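Local coordinates for protein aldo-keto reductase 1 (Coptotermes gestroi, PDB 5KET) that binds NADP and is probably an aldo-keto reductase that reduces aldehydes and ketones with it, at residues F16-R20 / T166-G170; L121-F125 / H331-P335; P240-D246 / A316-R321. One frame throughout, in Å; residues are numbered along the deposited sequence.

Contact 1 of 3, residues F16-R20 / T166-G170; sequences FHNGR and TRSVG
Ser168 OG is the polar atom on which three side chains of 16-20 converge. Asn18 OD1 stands 3.5 Å from Ser168 OG. Asn18 ND2 is nearly as near to this oxygen, at 3.7 Å, so the amide does not offer just one of its ends. Phe16 CD2 is 3.7 Å from Ser168 OG, which meets the ring obliquely. Arg20 adds its CD, 3.8 Å from the same oxygen. No hydrogen bond crosses between the segments, so the side chains meet by packing alone; the strand itself is bonded through the backbone of Ser168 to Tyr117. Asn18 has its CG between its backbone N and carbonyl carbon (chi1 50°). This turns the amide back over its own turn, where OD1 takes a weak hydrogen bond from Arg20 N.

The segment 16-20 is the tip of a beta hairpin formed by strands 14-15 and 21-22. A type I turn runs from Phe16 to Gly19, and Gly19 has a positive phi. Phe16 N also bonds to Arg20 O, so the tip is a type I turn with a G1 bulge. In this family such an N-terminal hairpin closes the bottom of the (beta/alpha)8 barrel. Here it meets the start of strand 166-172, the fifth strand of the parallel barrel sheet. Ala191, in the loop before strand 192-196, touches Phe16, Asn18 and Ser168.

Further out, Arg20 and Arg167 pass one another at the surface. Their guanidinium planes are 71° apart. Arg167 CD lies 4.1 Å above the plane of the Arg20 group, toward its rim. Arg20 NH1 in turn meets the edge of the Arg167 guanidinium, 4.0 Å from Arg167 NH1. The two like charges probably repel each other somewhat. Arg167 also makes a cation-pi contact with Tyr113.

Contact 2 of 3, residues L121-F125 / H331-P335; sequences LPVGF and HPEHP
Val123 lies against one face of the His331 ring. Its CG1 makes a CH-pi contact, 4.1 Å from the centroid of the His331 ring and 29° off the ring normal. Val123 CA stands above the middle of the same face. In Val123, CG1 is anti to the backbone N (chi1 175°), which sends this methyl to the imidazole and leaves CG2 for the backbone of the other segment. Val123 CG2 is 3.5 Å from Glu333 O. Val123 and His331 run alongside each other, pointing opposite ways. With an alanine in place of His331, Val123 CG1 would probably lose its aromatic partner and a gap is likely to open beside Gly124, whose N lies 3.7 Å from His331 CE1.

Pro122 makes the second group of contacts. Its CB is 3.4 Å from Glu333 O. Its CG meets Pro335 CG at 4.1 Å, with the two proline rings crossing at about a right angle. Glu333 points its CB at the first segment, but the chain bends at chi2 (-66°) and takes the carboxylate away. There OE2 forms a salt bridge with Arg181.

The side chain of Pro122 is about 4 Å from that of Asn173, which binds NADP. The contact joins the segment just after barrel strand 114-119 to the C-terminal loop that follows helix 326-329. Helix 176-185 flanks both prolines through Gln178, and the short, weakly bonded strand 124-125 pairs antiparallel with 144-145.

Contact 3 of 3, residues P240-D246 / A316-R321; sequences PESAKFD and AGRRFR
Arg319 reaches across to 240-246 and, as modelled, lays one face of its guanidinium against the backbone of Ser242 and Ala243. Ser242 O sits 3.1 Å above the plane of the Arg319 guanidinium, toward its rim. Ala243 CA approaches the same face, 3.4 Å from Arg319 NH1. The carbonyl oxygen thus faces the flat of the group, and the angles are poor for hydrogen bonds to NE or NH2. Phe245 O comes in at the guanidinium edge, beside NH2, but the two are modelled too close. This clash leaves the exact position of the group doubtful. In the model the Arg319 chain bends at chi2 (145°), which carries the guanidinium over to the first segment.

Ser242 turns its CB toward 316-321, and its OG is placed between its backbone N and carbonyl carbon (chi1 59°). From there OG is modelled as a donor to Arg318 O, at a very short 2.3 Å, so the exact length is doubtful. Arg321 NH1 gives the same oxygen a weak bond of its own. The edge of the Arg321 guanidinium faces Ser242 OG, with NH1 4.0 Å from it. Beside them, Pro240 rests its CG on Arg319 O at 3.7 Å.

Glu196, on a barrel strand, bonds the backbone N of both Arg319 and Phe320. Phe320 turns away from 240-246 and touches the bound NADP, where its ring also meets Trp30. Segment 240-246 lies in the loop between helices 228-234 and 251-260, in the region after barrel strand 216-220. In aldo-keto reductases this region and the C-terminal tail lie at the cofactor end of the (beta/alpha)8 barrel, consistent with the two joining here beside the NADP pocket.

From the N terminus, the chain opens contact 1 at 16-20 and then contact 2 at 121-125. Contact 1 closes first, at 166-170, so these two contacts cross. Contact 3 opens at 240-246 and closes at 316-321. It lies wholly within the loop that contact 2 completes at 331-335, and it follows contact 1 in series. Contact 1 ties the N-terminal hairpin to the barrel. Contacts 2 and 3 bring parts of the C-terminal tail back to loop regions near NADP. Their centres are about 20 Å apart, whereas contacts 1 and 3 lie on opposite sides of the chain's centre, about 31 Å apart between centres.

Contact 1 of 3, residues F16-R20 / T166-G170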
ATOM      1  N   PHE A  16     -12.719   6.344  -7.382  1.00 43.49           N
ATOM      2  CA  PHE A  16     -11.703   7.258  -7.888  1.00 45.98           C
ATOM      3  C   PHE A  16     -12.324   8.389  -8.689  1.00 49.34           C
ATOM      4  O   PHE A  16     -13.484   8.334  -9.111  1.00 48.80           O
ATOM      5  CB  PHE A  16     -10.720   6.505  -8.786  1.00 44.30           C
ATOM      6  CG  PHE A  16      -9.997   5.420  -8.094  1.00 40.30           C
ATOM      7  CD1 PHE A  16      -9.735   5.512  -6.746  1.00 40.76           C
ATOM      8  CD2 PHE A  16      -9.599   4.296  -8.779  1.00 41.69           C
ATOM      9  CE1 PHE A  16      -9.069   4.510  -6.099  1.00 45.20           C
ATOM     10  CE2 PHE A  16      -8.929   3.287  -8.136  1.00 41.73           C
ATOM     11  CZ  PHE A  16      -8.662   3.395  -6.795  1.00 45.51           C
ATOM     12  N   HIS A  17     -11.501   9.414  -8.925  1.00 55.34           N
ATOM     13  CA  HIS A  17     -11.960  10.562  -9.685  1.00 65.27           C
ATOM     14  C   HIS A  17     -12.350  10.168 -11.110  1.00 66.12           C
ATOM     15  O   HIS A  17     -13.330  10.690 -11.661  1.00 68.45           O
ATOM     16  CB  HIS A  17     -10.874  11.638  -9.686  1.00 68.48           C
ATOM     17  CG  HIS A  17     -11.179  12.795 -10.576  1.00 73.75           C
ATOM     18  ND1 HIS A  17     -11.662  13.988 -10.113  1.00 79.23           N
ATOM     19  CD2 HIS A  17     -11.042  12.955 -11.908  1.00 75.47           C
ATOM     20  CE1 HIS A  17     -11.831  14.822 -11.122  1.00 83.62           C
ATOM     21  NE2 HIS A  17     -11.460  14.219 -12.229  1.00 82.00           N
ATOM     22  N   ASN A  18     -11.629   9.213 -11.703  1.00 63.42           N
ATOM     23  CA  ASN A  18     -12.012   8.702 -13.013  1.00 59.67           C
ATOM     24  C   ASN A  18     -13.272   7.846 -12.974  1.00 62.88           C
ATOM     25  O   ASN A  18     -13.642   7.293 -14.016  1.00 68.41           O
ATOM     26  CB  ASN A  18     -10.871   7.891 -13.616  1.00 50.22           C
ATOM     27  CG  ASN A  18     -10.328   6.867 -12.657  1.00 44.68           C
ATOM     28  OD1 ASN A  18     -10.859   5.764 -12.555  1.00 45.54           O
ATOM     29  ND2 ASN A  18      -9.265   7.221 -11.946  1.00 42.58           N
ATOM     30  N   GLY A  19     -13.930   7.710 -11.822  1.00 61.49           N
ATOM     31  CA  GLY A  19     -15.192   7.005 -11.731  1.00 61.11           C
ATOM     32  C   GLY A  19     -15.105   5.532 -11.381  1.00 58.50           C
ATOM     33  O   GLY A  19     -16.153   4.891 -11.204  1.00 51.97           O
ATOM     34  N   ARG A  20     -13.898   4.978 -11.273  1.00 61.03           N
ATOM     35  CA  ARG A  20     -13.727   3.569 -10.946  1.00 64.40           C
ATOM     36  C   ARG A  20     -13.745   3.347  -9.440  1.00 67.04           C
ATOM     37  O   ARG A  20     -13.153   4.113  -8.674  1.00 67.35           O
ATOM     38  CB  ARG A  20     -12.422   3.041 -11.533  1.00 61.74           C
ATOM     39  CG  ARG A  20     -12.586   2.528 -12.933  1.00 64.85           C
ATOM     40  CD  ARG A  20     -11.267   2.394 -13.647  1.00 67.92           C
ATOM     41  NE  ARG A  20     -11.451   2.721 -15.051  1.00 73.45           N
ATOM     42  CZ  ARG A  20     -11.998   1.902 -15.941  1.00 75.39           C
ATOM     43  NH1 ARG A  20     -12.398   0.689 -15.576  1.00 76.50           N
ATOM     44  NH2 ARG A  20     -12.143   2.301 -17.197  1.00 75.64           N
ATOM     45  N   THR A 166      -2.965  -0.845 -17.302  1.00 40.72           N
ATOM     46  CA  THR A 166      -3.521  -0.549 -15.989  1.00 39.07           C
ATOM     47  C   THR A 166      -4.729   0.355 -16.173  1.00 41.46           C
ATOM     48  O   THR A 166      -4.744   1.194 -17.076  1.00 46.14           O
ATOM     49  CB  THR A 166      -2.493   0.123 -15.074  1.00 37.43           C
ATOM     50  OG1 THR A 166      -3.133   0.559 -13.870  1.00 34.44           O
ATOM     51  CG2 THR A 166      -1.845   1.320 -15.776  1.00 37.32           C
ATOM     52  N   ARG A 167      -5.745   0.176 -15.330  1.00 39.09           N
ATOM     53  CA  ARG A 167      -6.926   1.021 -15.468  1.00 44.45           C
ATOM     54  C   ARG A 167      -6.763   2.356 -14.749  1.00 44.01           C
ATOM     55  O   ARG A 167      -7.281   3.373 -15.224  1.00 45.70           O
ATOM     56  CB  ARG A 167      -8.165   0.278 -14.970  1.00 47.72           C
ATOM     57  CG  ARG A 167      -8.509  -0.943 -15.810  1.00 49.24           C
ATOM     58  CD  ARG A 167      -8.798  -0.556 -17.251  1.00 56.83           C
ATOM     59  NE  ARG A 167      -8.758  -1.704 -18.157  1.00 63.41           N
ATOM     60  CZ  ARG A 167      -9.788  -2.516 -18.380  1.00 63.97           C
ATOM     61  NH1 ARG A 167     -10.944  -2.308 -17.755  1.00 63.09           N
ATOM     62  NH2 ARG A 167      -9.657  -3.536 -19.220  1.00 61.41           N
ATOM     63  N   SER A 168      -6.042   2.381 -13.628  1.00 40.34           N
ATOM     64  CA  SER A 168      -5.752   3.616 -12.913  1.00 41.98           C
ATOM     65  C   SER A 168      -4.303   3.591 -12.449  1.00 43.72           C
ATOM     66  O   SER A 168      -3.673   2.533 -12.365  1.00 43.86           O
ATOM     67  CB  SER A 168      -6.679   3.811 -11.706  1.00 42.53           C
ATOM     68  OG  SER A 168      -8.048   3.717 -12.072  1.00 41.91           O
ATOM     69  N   VAL A 169      -3.772   4.777 -12.148  1.00 40.58           N
ATOM     70  CA  VAL A 169      -2.416   4.903 -11.638  1.00 38.27           C
ATOM     71  C   VAL A 169      -2.409   5.855 -10.451  1.00 36.57           C
ATOM     72  O   VAL A 169      -3.180   6.816 -10.393  1.00 39.20           O
ATOM     73  CB  VAL A 169      -1.429   5.376 -12.723  1.00 40.37           C
ATOM     74  CG1 VAL A 169      -1.142   4.243 -13.694  1.00 44.15           C
ATOM     75  CG2 VAL A 169      -1.988   6.579 -13.454  1.00 36.79           C
ATOM     76  N   GLY A 170      -1.520   5.579  -9.497  1.00 33.18           N
ATOM     77  CA  GLY A 170      -1.436   6.368  -8.284  1.00 35.97           C
ATOM     78  C   GLY A 170      -0.051   6.426  -7.668  1.00 39.64           C
ATOM     79  O   GLY A 170       0.934   6.029  -8.298  1.00 44.36           O
TER

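Contact 2 of 3, residues L121-F125 / H331-P335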
ATOM      1  N   LEU A 121       7.818   4.046  -4.551  1.00 39.35           N
ATOM      2  CA  LEU A 121       8.649   4.980  -3.772  1.00 38.29           C
ATOM      3  C   LEU A 121       9.085   6.203  -4.579  1.00 38.55           C
ATOM      4  O   LEU A 121       9.639   6.040  -5.673  1.00 44.51           O
ATOM      5  CB  LEU A 121       9.889   4.276  -3.203  1.00 39.70           C
ATOM      6  CG  LEU A 121       9.871   4.068  -1.683  1.00 44.00           C
ATOM      7  CD1 LEU A 121       8.817   3.040  -1.291  1.00 50.21           C
ATOM      8  CD2 LEU A 121      11.237   3.659  -1.179  1.00 40.76           C
ATOM      9  N   PRO A 122       8.909   7.409  -4.029  1.00 35.50           N
ATOM     10  CA  PRO A 122       9.513   8.598  -4.609  1.00 33.64           C
ATOM     11  C   PRO A 122      11.013   8.469  -4.827  1.00 40.36           C
ATOM     12  O   PRO A 122      11.576   9.165  -5.688  1.00 38.81           O
ATOM     13  CB  PRO A 122       9.211   9.687  -3.580  1.00 34.80           C
ATOM     14  CG  PRO A 122       8.288   9.111  -2.599  1.00 43.87           C
ATOM     15  CD  PRO A 122       8.218   7.640  -2.756  1.00 37.66           C
ATOM     16  N   VAL A 123      11.699   7.657  -4.038  1.00 43.39           N
ATOM     17  CA  VAL A 123      13.152   7.554  -4.077  1.00 46.06           C
ATOM     18  C   VAL A 123      13.517   6.436  -5.032  1.00 46.79           C
ATOM     19  O   VAL A 123      13.108   5.290  -4.846  1.00 51.11           O
ATOM     20  CB  VAL A 123      13.733   7.287  -2.678  1.00 46.49           C
ATOM     21  CG1 VAL A 123      15.235   7.050  -2.758  1.00 48.60           C
ATOM     22  CG2 VAL A 123      13.387   8.428  -1.716  1.00 47.96           C
ATOM     23  N   GLY A 124      14.283   6.764  -6.068  1.00 46.56           N
ATOM     24  CA  GLY A 124      14.681   5.772  -7.044  1.00 48.80           C
ATOM     25  C   GLY A 124      15.981   5.074  -6.678  1.00 49.96           C
ATOM     26  O   GLY A 124      16.863   5.643  -6.044  1.00 49.44           O
ATOM     27  N   PHE A 125      16.074   3.808  -7.065  1.00 37.69           N
ATOM     28  CA  PHE A 125      17.334   3.083  -7.057  1.00 42.93           C
ATOM     29  C   PHE A 125      17.834   3.023  -8.493  1.00 45.36           C
ATOM     30  O   PHE A 125      17.041   2.991  -9.435  1.00 45.59           O
ATOM     31  CB  PHE A 125      17.191   1.654  -6.515  1.00 43.86           C
ATOM     32  CG  PHE A 125      16.482   1.550  -5.195  1.00 39.93           C
ATOM     33  CD1 PHE A 125      16.276   2.659  -4.391  1.00 40.68           C
ATOM     34  CD2 PHE A 125      16.026   0.322  -4.757  1.00 36.77           C
ATOM     35  CE1 PHE A 125      15.616   2.543  -3.186  1.00 39.22           C
ATOM     36  CE2 PHE A 125      15.373   0.201  -3.557  1.00 39.00           C
ATOM     37  CZ  PHE A 125      15.164   1.315  -2.766  1.00 39.46           C
ATOM     38  N   HIS A 331      18.294  11.905  -0.530  1.00 40.07           N
ATOM     39  CA  HIS A 331      17.825  11.930  -1.896  1.00 40.23           C
ATOM     40  C   HIS A 331      16.841  13.097  -2.077  1.00 48.33           C
ATOM     41  O   HIS A 331      16.016  13.355  -1.209  1.00 37.86           O
ATOM     42  CB  HIS A 331      17.160  10.608  -2.278  1.00 47.95           C
ATOM     43  CG  HIS A 331      16.491  10.610  -3.619  1.00 50.94           C
ATOM     44  ND1 HIS A 331      16.845   9.775  -4.638  1.00 52.96           N
ATOM     45  CD2 HIS A 331      15.457  11.328  -4.095  1.00 52.25           C
ATOM     46  CE1 HIS A 331      16.075  10.000  -5.690  1.00 53.26           C
ATOM     47  NE2 HIS A 331      15.223  10.948  -5.388  1.00 54.50           N
ATOM     48  N   PRO A 332      16.928  13.817  -3.211  1.00 50.31           N
ATOM     49  CA  PRO A 332      16.117  15.034  -3.394  1.00 52.06           C
ATOM     50  C   PRO A 332      14.618  14.850  -3.211  1.00 50.18           C
ATOM     51  O   PRO A 332      13.912  15.831  -2.935  1.00 51.60           O
ATOM     52  CB  PRO A 332      16.446  15.457  -4.820  1.00 43.08           C
ATOM     53  CG  PRO A 332      17.610  14.611  -5.273  1.00 44.51           C
ATOM     54  CD  PRO A 332      18.046  13.736  -4.158  1.00 43.43           C
ATOM     55  N   GLU A 333      14.110  13.639  -3.396  1.00 47.33           N
ATOM     56  CA  GLU A 333      12.693  13.339  -3.279  1.00 49.44           C
ATOM     57  C   GLU A 333      12.420  12.450  -2.074  1.00 49.74           C
ATOM     58  O   GLU A 333      11.737  11.424  -2.184  1.00 52.78           O
ATOM     59  CB  GLU A 333      12.177  12.678  -4.557  1.00 51.76           C
ATOM     60  CG  GLU A 333      12.313  13.542  -5.803  1.00 57.23           C
ATOM     61  CD  GLU A 333      11.436  14.793  -5.762  1.00 58.85           C
ATOM     62  OE1 GLU A 333      10.537  14.878  -4.893  1.00 61.33           O
ATOM     63  OE2 GLU A 333      11.648  15.690  -6.609  1.00 55.06           O
ATOM     64  N   HIS A 334      12.960  12.820  -0.941  1.00 47.75           N
ATOM     65  CA  HIS A 334      12.630  12.118   0.285  1.00 44.93           C
ATOM     66  C   HIS A 334      11.354  12.704   0.876  1.00 45.00           C
ATOM     67  O   HIS A 334      11.272  13.923   1.083  1.00 44.92           O
ATOM     68  CB  HIS A 334      13.768  12.215   1.289  1.00 45.62           C
ATOM     69  CG  HIS A 334      13.575  11.349   2.491  1.00 49.73           C
ATOM     70  ND1 HIS A 334      12.986  11.805   3.652  1.00 51.33           N
ATOM     71  CD2 HIS A 334      13.868  10.045   2.704  1.00 50.49           C
ATOM     72  CE1 HIS A 334      12.940  10.823   4.534  1.00 50.65           C
ATOM     73  NE2 HIS A 334      13.468   9.744   3.982  1.00 50.03           N
ATOM     74  N   PRO A 335      10.345  11.877   1.159  1.00 42.52           N
ATOM     75  CA  PRO A 335       9.011  12.423   1.449  1.00 42.77           C
ATOM     76  C   PRO A 335       8.776  12.843   2.889  1.00 39.16           C
ATOM     77  O   PRO A 335       7.843  13.624   3.134  1.00 42.60           O
ATOM     78  CB  PRO A 335       8.079  11.270   1.066  1.00 42.39           C
ATOM     79  CG  PRO A 335       8.908  10.041   1.334  1.00 39.20           C
ATOM     80  CD  PRO A 335      10.332  10.408   1.019  1.00 38.44           C
TER

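Contact 3 of 3, residues P240-D246 / A316-R321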
ATOM      1  N   PRO A 240      12.628   1.339  14.964  1.00 41.32           N
ATOM      2  CA  PRO A 240      12.234   2.639  15.531  1.00 40.31           C
ATOM      3  C   PRO A 240      11.452   2.456  16.816  1.00 47.26           C
ATOM      4  O   PRO A 240      10.894   1.395  17.092  1.00 57.42           O
ATOM      5  CB  PRO A 240      11.348   3.274  14.452  1.00 37.30           C
ATOM      6  CG  PRO A 240      11.369   2.372  13.295  1.00 37.47           C
ATOM      7  CD  PRO A 240      12.189   1.165  13.577  1.00 38.85           C
ATOM      8  N   GLU A 241      11.400   3.521  17.613  1.00 47.30           N
ATOM      9  CA  GLU A 241      10.630   3.430  18.839  1.00 53.59           C
ATOM     10  C   GLU A 241       9.131   3.467  18.581  1.00 50.27           C
ATOM     11  O   GLU A 241       8.367   2.912  19.382  1.00 52.93           O
ATOM     12  CB  GLU A 241      11.052   4.533  19.812  1.00 59.31           C
ATOM     13  CG  GLU A 241      12.551   4.540  20.089  1.00 64.90           C
ATOM     14  CD  GLU A 241      12.969   3.572  21.195  1.00 69.81           C
ATOM     15  OE1 GLU A 241      12.190   3.359  22.153  1.00 66.81           O
ATOM     16  OE2 GLU A 241      14.077   3.004  21.083  1.00 75.11           O
ATOM     17  N   SER A 242       8.679   4.058  17.472  1.00 46.74           N
ATOM     18  CA  SER A 242       7.263   4.001  17.131  1.00 44.14           C
ATOM     19  C   SER A 242       6.816   2.588  16.790  1.00 46.59           C
ATOM     20  O   SER A 242       5.614   2.301  16.839  1.00 47.68           O
ATOM     21  CB  SER A 242       6.959   4.933  15.962  1.00 42.04           C
ATOM     22  OG  SER A 242       7.721   4.579  14.823  1.00 43.29           O
ATOM     23  N   ALA A 243       7.749   1.708  16.428  1.00 45.95           N
ATOM     24  CA  ALA A 243       7.427   0.308  16.185  1.00 44.12           C
ATOM     25  C   ALA A 243       7.207  -0.466  17.474  1.00 48.25           C
ATOM     26  O   ALA A 243       6.804  -1.633  17.417  1.00 53.27           O
ATOM     27  CB  ALA A 243       8.536  -0.356  15.363  1.00 42.01           C
ATOM     28  N   LYS A 244       7.477   0.154  18.624  1.00 47.59           N
ATOM     29  CA  LYS A 244       7.234  -0.436  19.935  1.00 46.97           C
ATOM     30  C   LYS A 244       5.870  -0.052  20.498  1.00 45.24           C
ATOM     31  O   LYS A 244       5.717   0.046  21.720  1.00 48.19           O
ATOM     32  CB  LYS A 244       8.342  -0.020  20.907  1.00 52.64           C
ATOM     33  CG  LYS A 244       9.755  -0.453  20.515  1.00 54.06           C
ATOM     34  CD  LYS A 244      10.792   0.091  21.499  1.00 57.42           C
ATOM     35  CE  LYS A 244      12.133  -0.635  21.391  1.00 60.09           C
ATOM     36  NZ  LYS A 244      12.730  -0.546  20.030  1.00 62.03           N
ATOM     37  N   PHE A 245       4.880   0.189  19.638  1.00 45.10           N
ATOM     38  CA  PHE A 245       3.546   0.609  20.062  1.00 45.36           C
ATOM     39  C   PHE A 245       2.506  -0.228  19.345  1.00 42.01           C
ATOM     40  O   PHE A 245       2.384  -0.140  18.121  1.00 48.31           O
ATOM     41  CB  PHE A 245       3.303   2.085  19.767  1.00 49.46           C
ATOM     42  CG  PHE A 245       4.012   3.003  20.690  1.00 59.22           C
ATOM     43  CD1 PHE A 245       5.313   3.388  20.431  1.00 64.35           C
ATOM     44  CD2 PHE A 245       3.384   3.477  21.827  1.00 66.19           C
ATOM     45  CE1 PHE A 245       5.979   4.237  21.284  1.00 67.91           C
ATOM     46  CE2 PHE A 245       4.044   4.325  22.686  1.00 72.78           C
ATOM     47  CZ  PHE A 245       5.347   4.707  22.414  1.00 72.14           C
ATOM     48  N   ASP A 246       1.737  -1.011  20.099  1.00 40.15           N
ATOM     49  CA  ASP A 246       0.782  -1.904  19.460  1.00 40.26           C
ATOM     50  C   ASP A 246      -0.636  -1.358  19.603  1.00 44.39           C
ATOM     51  O   ASP A 246      -1.222  -1.434  20.696  1.00 46.85           O
ATOM     52  CB  ASP A 246       0.885  -3.305  20.042  1.00 42.34           C
ATOM     53  CG  ASP A 246       0.283  -4.355  19.138  1.00 49.97           C
ATOM     54  OD1 ASP A 246      -0.405  -3.988  18.159  1.00 49.32           O
ATOM     55  OD2 ASP A 246       0.488  -5.559  19.416  1.00 57.84           O
ATOM     56  N   ALA A 316       5.965  10.539  13.684  1.00 78.04           N
ATOM     57  CA  ALA A 316       6.716   9.606  14.520  1.00 78.61           C
ATOM     58  C   ALA A 316       5.976   9.084  15.757  1.00 66.60           C
ATOM     59  O   ALA A 316       6.378   9.392  16.874  1.00 66.63           O
ATOM     60  CB  ALA A 316       8.024  10.257  14.954  1.00 82.72           C
ATOM     61  N   GLY A 317       4.909   8.303  15.577  1.00 59.41           N
ATOM     62  CA  GLY A 317       4.277   8.063  14.295  1.00 55.24           C
ATOM     63  C   GLY A 317       4.765   6.947  13.394  1.00 53.84           C
ATOM     64  O   GLY A 317       4.315   5.806  13.507  1.00 54.49           O
ATOM     65  N   ARG A 318       5.673   7.286  12.479  1.00 49.61           N
ATOM     66  CA  ARG A 318       6.051   6.361  11.421  1.00 47.66           C
ATOM     67  C   ARG A 318       6.874   5.209  11.964  1.00 49.14           C
ATOM     68  O   ARG A 318       7.869   5.414  12.663  1.00 54.95           O
ATOM     69  CB  ARG A 318       6.862   7.069  10.342  1.00 48.61           C
ATOM     70  CG  ARG A 318       6.351   8.414   9.990  1.00 48.17           C
ATOM     71  CD  ARG A 318       7.364   9.189   9.188  1.00 45.75           C
ATOM     72  NE  ARG A 318       6.674  10.257   8.501  1.00 46.39           N
ATOM     73  CZ  ARG A 318       5.842  10.056   7.493  1.00 44.76           C
ATOM     74  NH1 ARG A 318       5.656   8.831   7.021  1.00 46.26           N
ATOM     75  NH2 ARG A 318       5.221  11.081   6.935  1.00 44.07           N
ATOM     76  N   ARG A 319       6.465   3.994  11.619  1.00 43.12           N
ATOM     77  CA  ARG A 319       7.358   2.850  11.691  1.00 43.42           C
ATOM     78  C   ARG A 319       7.994   2.547  10.356  1.00 39.38           C
ATOM     79  O   ARG A 319       9.118   2.038  10.316  1.00 39.98           O
ATOM     80  CB  ARG A 319       6.602   1.607  12.138  1.00 47.69           C
ATOM     81  CG  ARG A 319       5.559   1.943  13.112  1.00 45.48           C
ATOM     82  CD  ARG A 319       4.313   1.082  12.989  1.00 41.61           C
ATOM     83  NE  ARG A 319       3.617   1.128  14.290  1.00 41.69           N
ATOM     84  CZ  ARG A 319       3.721   0.194  15.226  1.00 51.63           C
ATOM     85  NH1 ARG A 319       4.492  -0.875  15.044  1.00 60.89           N
ATOM     86  NH2 ARG A 319       3.095   0.320  16.353  1.00 52.62           N
ATOM     87  N   PHE A 320       7.277   2.815   9.266  1.00 38.11           N
ATOM     88  CA  PHE A 320       7.829   2.663   7.922  1.00 41.43           C
ATOM     89  C   PHE A 320       8.540   3.958   7.535  1.00 48.36           C
ATOM     90  O   PHE A 320       8.128   4.706   6.645  1.00 52.39           O
ATOM     91  CB  PHE A 320       6.736   2.291   6.931  1.00 37.79           C
ATOM     92  CG  PHE A 320       6.156   0.927   7.158  1.00 42.27           C
ATOM     93  CD1 PHE A 320       5.251   0.698   8.192  1.00 44.16           C
ATOM     94  CD2 PHE A 320       6.525  -0.132   6.345  1.00 40.15           C
ATOM     95  CE1 PHE A 320       4.728  -0.564   8.401  1.00 45.68           C
ATOM     96  CE2 PHE A 320       6.006  -1.384   6.545  1.00 41.21           C
ATOM     97  CZ  PHE A 320       5.103  -1.604   7.572  1.00 45.08           C
ATOM     98  N   ARG A 321       9.619   4.230   8.263  1.00 48.22           N
ATOM     99  CA  ARG A 321      10.455   5.369   7.944  1.00 44.93           C
ATOM    100  C   ARG A 321      11.348   5.035   6.760  1.00 46.48           C
ATOM    101  O   ARG A 321      11.446   3.887   6.317  1.00 43.90           O
ATOM    102  CB  ARG A 321      11.307   5.780   9.146  1.00 47.14           C
ATOM    103  CG  ARG A 321      10.565   5.799  10.459  1.00 50.53           C
ATOM    104  CD  ARG A 321      11.357   6.525  11.535  1.00 59.38           C
ATOM    105  NE  ARG A 321      11.079   7.960  11.541  1.00 68.19           N
ATOM    106  CZ  ARG A 321      10.071   8.528  12.207  1.00 70.97           C
ATOM    107  NH1 ARG A 321       9.233   7.780  12.926  1.00 68.31           N
ATOM    108  NH2 ARG A 321       9.898   9.846  12.152  1.00 71.53           N
TER